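Succinate-semialdehyde dehydrogenase (NAD(P)(+)) (Marinobacter aquaeolei, PDB 3RH9) probably oxidises succinate semialdehyde with NAD+ as cofactor, as a member of the aldehyde dehydrogenase family. Local coordinates at residues G234-I243 with L253-A261; G409-A417 with P453-G461. One frame throughout, in Å; residues are numbered along the deposited sequence.

Interaction 1 of 2, residues G234-I243 with L253-A261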
# COMPACT_ATOMS: atom_id res chain seq x y z
N GLY A 234 5.58 -14.96 -0.06
CA GLY A 234 6.29 -15.94 -0.87
C GLY A 234 7.56 -15.41 -1.52
O GLY A 234 8.24 -14.57 -0.96
N SER A 235 7.88 -15.90 -2.72
CA SER A 235 9.11 -15.47 -3.37
C SER A 235 9.01 -14.05 -3.96
O SER A 235 7.97 -13.63 -4.46
CB SER A 235 9.54 -16.49 -4.44
OG SER A 235 8.64 -16.54 -5.52
N THR A 236 10.12 -13.31 -3.86
CA THR A 236 10.19 -11.97 -4.41
C THR A 236 9.86 -11.99 -5.90
O THR A 236 9.22 -11.07 -6.42
CB THR A 236 11.58 -11.35 -4.20
OG1 THR A 236 12.05 -11.65 -2.89
CG2 THR A 236 11.54 -9.83 -4.36
N GLU A 237 10.29 -13.04 -6.59
CA GLU A 237 10.01 -13.21 -8.01
C GLU A 237 8.51 -13.23 -8.28
O GLU A 237 7.99 -12.38 -9.02
CB GLU A 237 10.68 -14.48 -8.54
CG GLU A 237 10.69 -14.58 -10.07
CD GLU A 237 11.29 -15.90 -10.60
OE1 GLU A 237 11.30 -16.89 -9.83
OE2 GLU A 237 11.74 -15.95 -11.78
N VAL A 238 7.80 -14.18 -7.68
CA VAL A 238 6.35 -14.31 -7.87
C VAL A 238 5.61 -13.04 -7.45
O VAL A 238 4.68 -12.61 -8.12
CB VAL A 238 5.78 -15.55 -7.10
CG1 VAL A 238 4.27 -15.51 -7.06
CG2 VAL A 238 6.29 -16.87 -7.72
N GLY A 239 6.06 -12.47 -6.34
CA GLY A 239 5.58 -11.19 -5.87
C GLY A 239 5.67 -10.09 -6.91
O GLY A 239 4.72 -9.31 -7.08
N ARG A 240 6.79 -10.03 -7.63
CA ARG A 240 6.94 -9.03 -8.67
C ARG A 240 5.93 -9.27 -9.78
O ARG A 240 5.43 -8.32 -10.40
CB ARG A 240 8.35 -9.06 -9.25
CG ARG A 240 9.40 -8.31 -8.43
CD ARG A 240 10.78 -8.89 -8.63
NE ARG A 240 11.78 -8.15 -7.88
CZ ARG A 240 12.93 -8.66 -7.46
NH1 ARG A 240 13.23 -9.93 -7.72
NH2 ARG A 240 13.78 -7.89 -6.78
N LYS A 241 5.63 -10.54 -10.01
CA LYS A 241 4.77 -10.91 -11.11
C LYS A 241 3.34 -10.54 -10.75
O LYS A 241 2.57 -10.11 -11.60
CB LYS A 241 4.88 -12.40 -11.42
CG LYS A 241 4.44 -12.74 -12.84
CD LYS A 241 4.06 -14.22 -12.98
CE LYS A 241 3.91 -14.63 -14.43
NZ LYS A 241 2.99 -13.73 -15.15
N LEU A 242 3.01 -10.70 -9.47
CA LEU A 242 1.69 -10.31 -9.01
C LEU A 242 1.47 -8.83 -9.21
O LEU A 242 0.38 -8.39 -9.58
CB LEU A 242 1.52 -10.62 -7.53
CG LEU A 242 1.26 -12.07 -7.16
CD1 LEU A 242 0.78 -12.11 -5.70
CD2 LEU A 242 0.23 -12.66 -8.12
N ILE A 243 2.51 -8.05 -8.94
CA ILE A 243 2.38 -6.62 -9.02
C ILE A 243 2.03 -6.27 -10.45
O ILE A 243 1.07 -5.56 -10.71
CB ILE A 243 3.67 -5.89 -8.57
CG1 ILE A 243 4.03 -6.24 -7.13
CG2 ILE A 243 3.53 -4.38 -8.72
CD1 ILE A 243 5.30 -5.62 -6.69
N LEU A 253 -2.48 -4.55 -2.79
CA LEU A 253 -1.64 -5.70 -2.44
C LEU A 253 -0.95 -5.57 -1.08
O LEU A 253 -0.47 -4.50 -0.72
CB LEU A 253 -0.57 -5.94 -3.50
CG LEU A 253 -1.00 -6.00 -4.97
CD1 LEU A 253 0.22 -5.94 -5.91
CD2 LEU A 253 -1.85 -7.24 -5.23
N ALA A 254 -0.91 -6.65 -0.32
CA ALA A 254 0.00 -6.76 0.81
C ALA A 254 1.03 -7.81 0.44
O ALA A 254 0.67 -8.91 0.03
CB ALA A 254 -0.72 -7.15 2.09
N LEU A 255 2.31 -7.45 0.57
CA LEU A 255 3.39 -8.30 0.09
C LEU A 255 4.45 -8.51 1.15
O LEU A 255 5.08 -7.55 1.63
CB LEU A 255 4.03 -7.72 -1.17
CG LEU A 255 3.18 -7.55 -2.42
CD1 LEU A 255 4.03 -7.01 -3.56
CD2 LEU A 255 2.54 -8.86 -2.78
N GLU A 256 4.63 -9.76 1.53
CA GLU A 256 5.72 -10.11 2.41
C GLU A 256 6.61 -11.06 1.63
O GLU A 256 6.29 -12.24 1.47
CB GLU A 256 5.19 -10.76 3.68
CG GLU A 256 6.14 -10.61 4.84
CD GLU A 256 5.70 -11.40 6.06
OE1 GLU A 256 6.38 -12.41 6.40
OE2 GLU A 256 4.67 -11.00 6.66
N LEU A 257 7.72 -10.55 1.13
CA LEU A 257 8.54 -11.31 0.21
C LEU A 257 9.89 -11.71 0.82
O LEU A 257 10.00 -11.90 2.03
CB LEU A 257 8.72 -10.52 -1.08
CG LEU A 257 7.45 -9.89 -1.68
CD1 LEU A 257 7.81 -8.85 -2.76
CD2 LEU A 257 6.50 -10.94 -2.25
N GLY A 258 10.92 -11.82 -0.01
CA GLY A 258 12.23 -12.25 0.46
C GLY A 258 12.91 -11.28 1.41
O GLY A 258 12.51 -10.11 1.54
N GLY A 259 13.95 -11.76 2.10
CA GLY A 259 14.75 -10.90 2.95
C GLY A 259 16.19 -11.38 2.95
O GLY A 259 16.47 -12.46 2.44
N ASN A 260 17.08 -10.59 3.53
CA ASN A 260 18.49 -10.97 3.69
C ASN A 260 18.95 -10.42 5.03
O ASN A 260 19.68 -9.42 5.09
CB ASN A 260 19.33 -10.39 2.55
CG ASN A 260 20.72 -10.99 2.47
OD1 ASN A 260 21.37 -11.21 3.49
ND2 ASN A 260 21.20 -11.25 1.26
N ALA A 261 18.50 -11.06 6.10
CA ALA A 261 18.68 -10.52 7.45
C ALA A 261 20.13 -10.51 7.93
O ALA A 261 20.81 -11.54 7.92
CB ALA A 261 17.78 -11.27 8.45

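Interaction 2 of 2, residues G409-A417 with P453-G461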
# COMPACT_ATOMS: atom_id res chain seq x y z
N GLY A 409 24.92 -3.90 6.38
CA GLY A 409 23.62 -4.50 6.59
C GLY A 409 22.60 -4.08 5.55
O GLY A 409 21.69 -4.84 5.20
N ASN A 410 22.74 -2.86 5.06
CA ASN A 410 21.79 -2.32 4.11
C ASN A 410 22.17 -2.69 2.68
O ASN A 410 21.46 -2.35 1.73
CB ASN A 410 21.69 -0.80 4.24
CG ASN A 410 20.96 -0.36 5.49
OD1 ASN A 410 21.23 0.71 6.03
ND2 ASN A 410 20.03 -1.18 5.95
N ASP A 411 23.28 -3.41 2.54
CA ASP A 411 23.83 -3.70 1.23
C ASP A 411 23.09 -4.89 0.60
O ASP A 411 23.64 -5.98 0.44
CB ASP A 411 25.32 -3.97 1.37
CG ASP A 411 25.97 -4.39 0.07
OD1 ASP A 411 25.58 -3.85 -0.99
OD2 ASP A 411 26.85 -5.28 0.12
N THR A 412 21.83 -4.66 0.26
CA THR A 412 20.90 -5.70 -0.17
C THR A 412 19.66 -5.06 -0.76
O THR A 412 19.34 -3.92 -0.45
CB THR A 412 20.51 -6.66 1.02
OG1 THR A 412 19.31 -7.39 0.70
CG2 THR A 412 20.29 -5.86 2.32
N GLU A 413 18.96 -5.81 -1.60
CA GLU A 413 17.69 -5.38 -2.18
C GLU A 413 16.61 -5.18 -1.14
O GLU A 413 15.67 -4.41 -1.34
CB GLU A 413 17.18 -6.45 -3.14
CG GLU A 413 17.41 -6.13 -4.58
CD GLU A 413 17.00 -7.28 -5.45
OE1 GLU A 413 16.76 -7.05 -6.66
OE2 GLU A 413 16.93 -8.41 -4.92
N PHE A 414 16.75 -5.92 -0.04
CA PHE A 414 15.66 -6.12 0.90
C PHE A 414 15.76 -5.32 2.18
O PHE A 414 16.70 -4.55 2.38
CB PHE A 414 15.53 -7.60 1.21
CG PHE A 414 15.47 -8.46 -0.01
CD1 PHE A 414 14.38 -8.40 -0.86
CD2 PHE A 414 16.52 -9.30 -0.34
CE1 PHE A 414 14.31 -9.17 -1.99
CE2 PHE A 414 16.46 -10.08 -1.48
CZ PHE A 414 15.35 -10.01 -2.31
N GLY A 415 14.78 -5.52 3.05
CA GLY A 415 14.68 -4.82 4.31
C GLY A 415 13.60 -5.44 5.18
O GLY A 415 12.74 -4.74 5.73
N LEU A 416 13.64 -6.77 5.30
CA LEU A 416 12.70 -7.44 6.18
C LEU A 416 13.22 -7.40 7.61
O LEU A 416 12.98 -6.42 8.32
CB LEU A 416 12.43 -8.87 5.70
CG LEU A 416 11.17 -9.58 6.22
CD1 LEU A 416 9.98 -8.63 6.29
CD2 LEU A 416 10.83 -10.82 5.36
N ALA A 417 13.94 -8.43 8.06
CA ALA A 417 14.40 -8.45 9.44
C ALA A 417 15.91 -8.18 9.61
O ALA A 417 16.68 -8.27 8.67
CB ALA A 417 14.00 -9.74 10.12
N PRO A 453 3.56 -4.50 14.33
CA PRO A 453 3.59 -4.57 12.86
C PRO A 453 4.85 -5.23 12.33
O PRO A 453 5.93 -5.03 12.89
CB PRO A 453 3.54 -3.09 12.44
CG PRO A 453 4.01 -2.31 13.68
CD PRO A 453 3.46 -3.11 14.83
N PHE A 454 4.71 -6.00 11.26
CA PHE A 454 5.85 -6.67 10.64
C PHE A 454 5.72 -6.66 9.12
O PHE A 454 4.65 -6.92 8.58
CB PHE A 454 6.01 -8.10 11.15
CG PHE A 454 7.11 -8.87 10.47
CD1 PHE A 454 8.44 -8.68 10.84
CD2 PHE A 454 6.83 -9.79 9.48
CE1 PHE A 454 9.45 -9.38 10.22
CE2 PHE A 454 7.84 -10.50 8.86
CZ PHE A 454 9.15 -10.29 9.22
N GLY A 455 6.81 -6.35 8.43
CA GLY A 455 6.78 -6.20 6.99
C GLY A 455 8.07 -5.58 6.54
O GLY A 455 8.92 -5.23 7.35
N GLY A 456 8.23 -5.44 5.23
CA GLY A 456 9.50 -5.01 4.70
C GLY A 456 9.51 -3.58 4.19
O GLY A 456 8.48 -3.08 3.70
N MSE A 457 10.67 -2.94 4.33
CA MSE A 457 11.00 -1.75 3.55
C MSE A 457 11.60 -2.28 2.28
O MSE A 457 11.70 -3.50 2.12
CB MSE A 457 12.05 -0.91 4.25
CG MSE A 457 11.69 -0.54 5.64
SE MSE A 457 12.79 0.97 6.20
CE MSE A 457 12.41 0.93 8.14
N LYS A 458 12.04 -1.38 1.41
CA LYS A 458 12.72 -1.79 0.18
C LYS A 458 11.93 -2.87 -0.59
O LYS A 458 10.71 -2.78 -0.69
CB LYS A 458 14.16 -2.26 0.47
CG LYS A 458 15.20 -1.16 0.84
CD LYS A 458 16.62 -1.61 0.40
CE LYS A 458 17.74 -1.30 1.40
NZ LYS A 458 17.91 -2.31 2.53
N ALA A 459 12.63 -3.88 -1.11
CA ALA A 459 12.01 -4.87 -1.98
C ALA A 459 11.51 -6.09 -1.23
O ALA A 459 11.13 -7.10 -1.83
CB ALA A 459 12.98 -5.29 -3.05
N SER A 460 11.51 -5.99 0.09
CA SER A 460 11.01 -7.08 0.93
C SER A 460 9.49 -7.03 1.03
O SER A 460 8.90 -7.92 1.64
CB SER A 460 11.62 -7.02 2.33
OG SER A 460 12.92 -7.53 2.32
N GLY A 461 8.85 -6.01 0.47
CA GLY A 461 7.40 -6.02 0.39
C GLY A 461 6.63 -4.72 0.55
O GLY A 461 7.16 -3.63 0.42

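Interaction 1 of 2, residues G234-I243 with L253-A261
Leu253 begins the contact. Leu253 CD1 lies 4.0 Å from Ile243 CG1, and the same methyl also touches the helix backbone at Ile243. Two residues on, Leu255 uses the same branch. Leu255 CD1 is 3.7 Å from Ile243 CD1, and the two side chains cross obliquely. The CB of Glu256, the predicted active-site residue, points away from residues 234-243. Its carbonyl stays in the contact: Gly234 N donates to Glu256 O over 3.2 Å. Leu257 follows, with CG anti to its own carbonyl carbon (chi1 -47°). That torsion helps to place CD2, and Leu257 CD2 lies 3.7 Å from Gly239 CA. A side chain on Gly239 would collide with this methyl, so the glycine allows close packing here. Gly258 N then donates to Thr236 OG1 (3.1 Å, 137° at the hydrogen), a bent bond. Thr236 OG1 stands beside the backbone N of its own residue, and Thr236 CG2 rests 3.6 Å above the guanidinium plane of Arg240, over its centre. A valine in place of Thr236 removes this acceptor, and Gly258 N would probably be left without its mate across the contact, with the backbone at Gly258 tied less firmly to the start of the helix. Gly234 to Gly239 read GSTEVG and Glu256 to Asn260 read ELGGN, both familiar aldehyde dehydrogenase sequences. The helix and strand segments run antiparallel (167°), with axes 9.4 Å apart, as expected for the second half of a beta-alpha-beta unit. Strand 229-233 completes that unit beside strand 252-256, with Phe232 packing against Leu257 and Leu242. Strand 461-462 flanks strand 252-256 on its other edge, while Ile243 of the second subunit packs against Ile243 of the helix.

Interaction 2 of 2, residues G409-A417 with P453-G461
Leu416 and Phe454 form the apolar part of the tightly packed end. The leucine CG is anti to its backbone N (chi1 -161°), which helps bring Leu416 CD1 to the far end of the ring, 3.5 Å from Phe454 CZ. The two side chains cross at about a right angle. The same methyl also rests on the backbone of Gly455 and Gly456. Leu416 touches Cys290 as well, and the Phe454 ring borders Glu256. Hydrogen bonds from backbone N-H groups continue the buried side. Met457, a selenomethionine in this crystal, donates its N to Gly415 O over 3.1 Å, from well above the carbonyl plane. Gly415 N donates to Ser460 OG, a bond whose geometry is doubtful because the hydroxyl is crowded in the model. Ser460 OG also bonds to Gly258 O. The segment from Pro453 to Gly461 carries the PFGG-x-K-x-SG sequence common in aldehyde dehydrogenases. It is a loop leading into strand 461-462 of the six-stranded sheet. Its partner loop leads into strand 417-421 of the seven-stranded sheet, so the contact ties together the loops that lead into the two sheets. Toward the open side the chains are held mostly by polar atoms. Ala459 N donates to Glu413 O (3.1 Å). Lys458 lays its aliphatic chain along the carbonyls of Glu413 and Phe414, then bends at chi3 and chi4 (-139° and 83°). There Lys458 NZ donates to Phe414 O over 2.6 Å. The Phe414 ring meets Ala459 O at its edge, 3.6 Å from Phe414 CD1, and takes Glu413 CB over one face. Phe414 N donates to Thr412 OG1, an ST turn just ahead of the Phe414 ring. Glu413 is exposed, and its carboxylate pairs with Arg240.

From the N terminus, interaction 1 comes first. It closes the short connection from helix 236-245 to strand 252-256. Interaction 2 opens much later and closes a longer loop, which holds strand 417-421, helix 425-434 and strand 439-442. The two loops lie in series, neither nested nor crossed. The two contacts still meet in space, with the centres of interactions 1 and 2 about 11 Å apart. Residues 253-261 lead from the six-stranded sheet towards strand 262-265 of the seven-stranded sheet. Residues 453-461 return to the six-stranded sheet, where Ser460 O lies 2.9 Å from Leu257 N, a probable hydrogen bond. Both contacts also touch the second subunit.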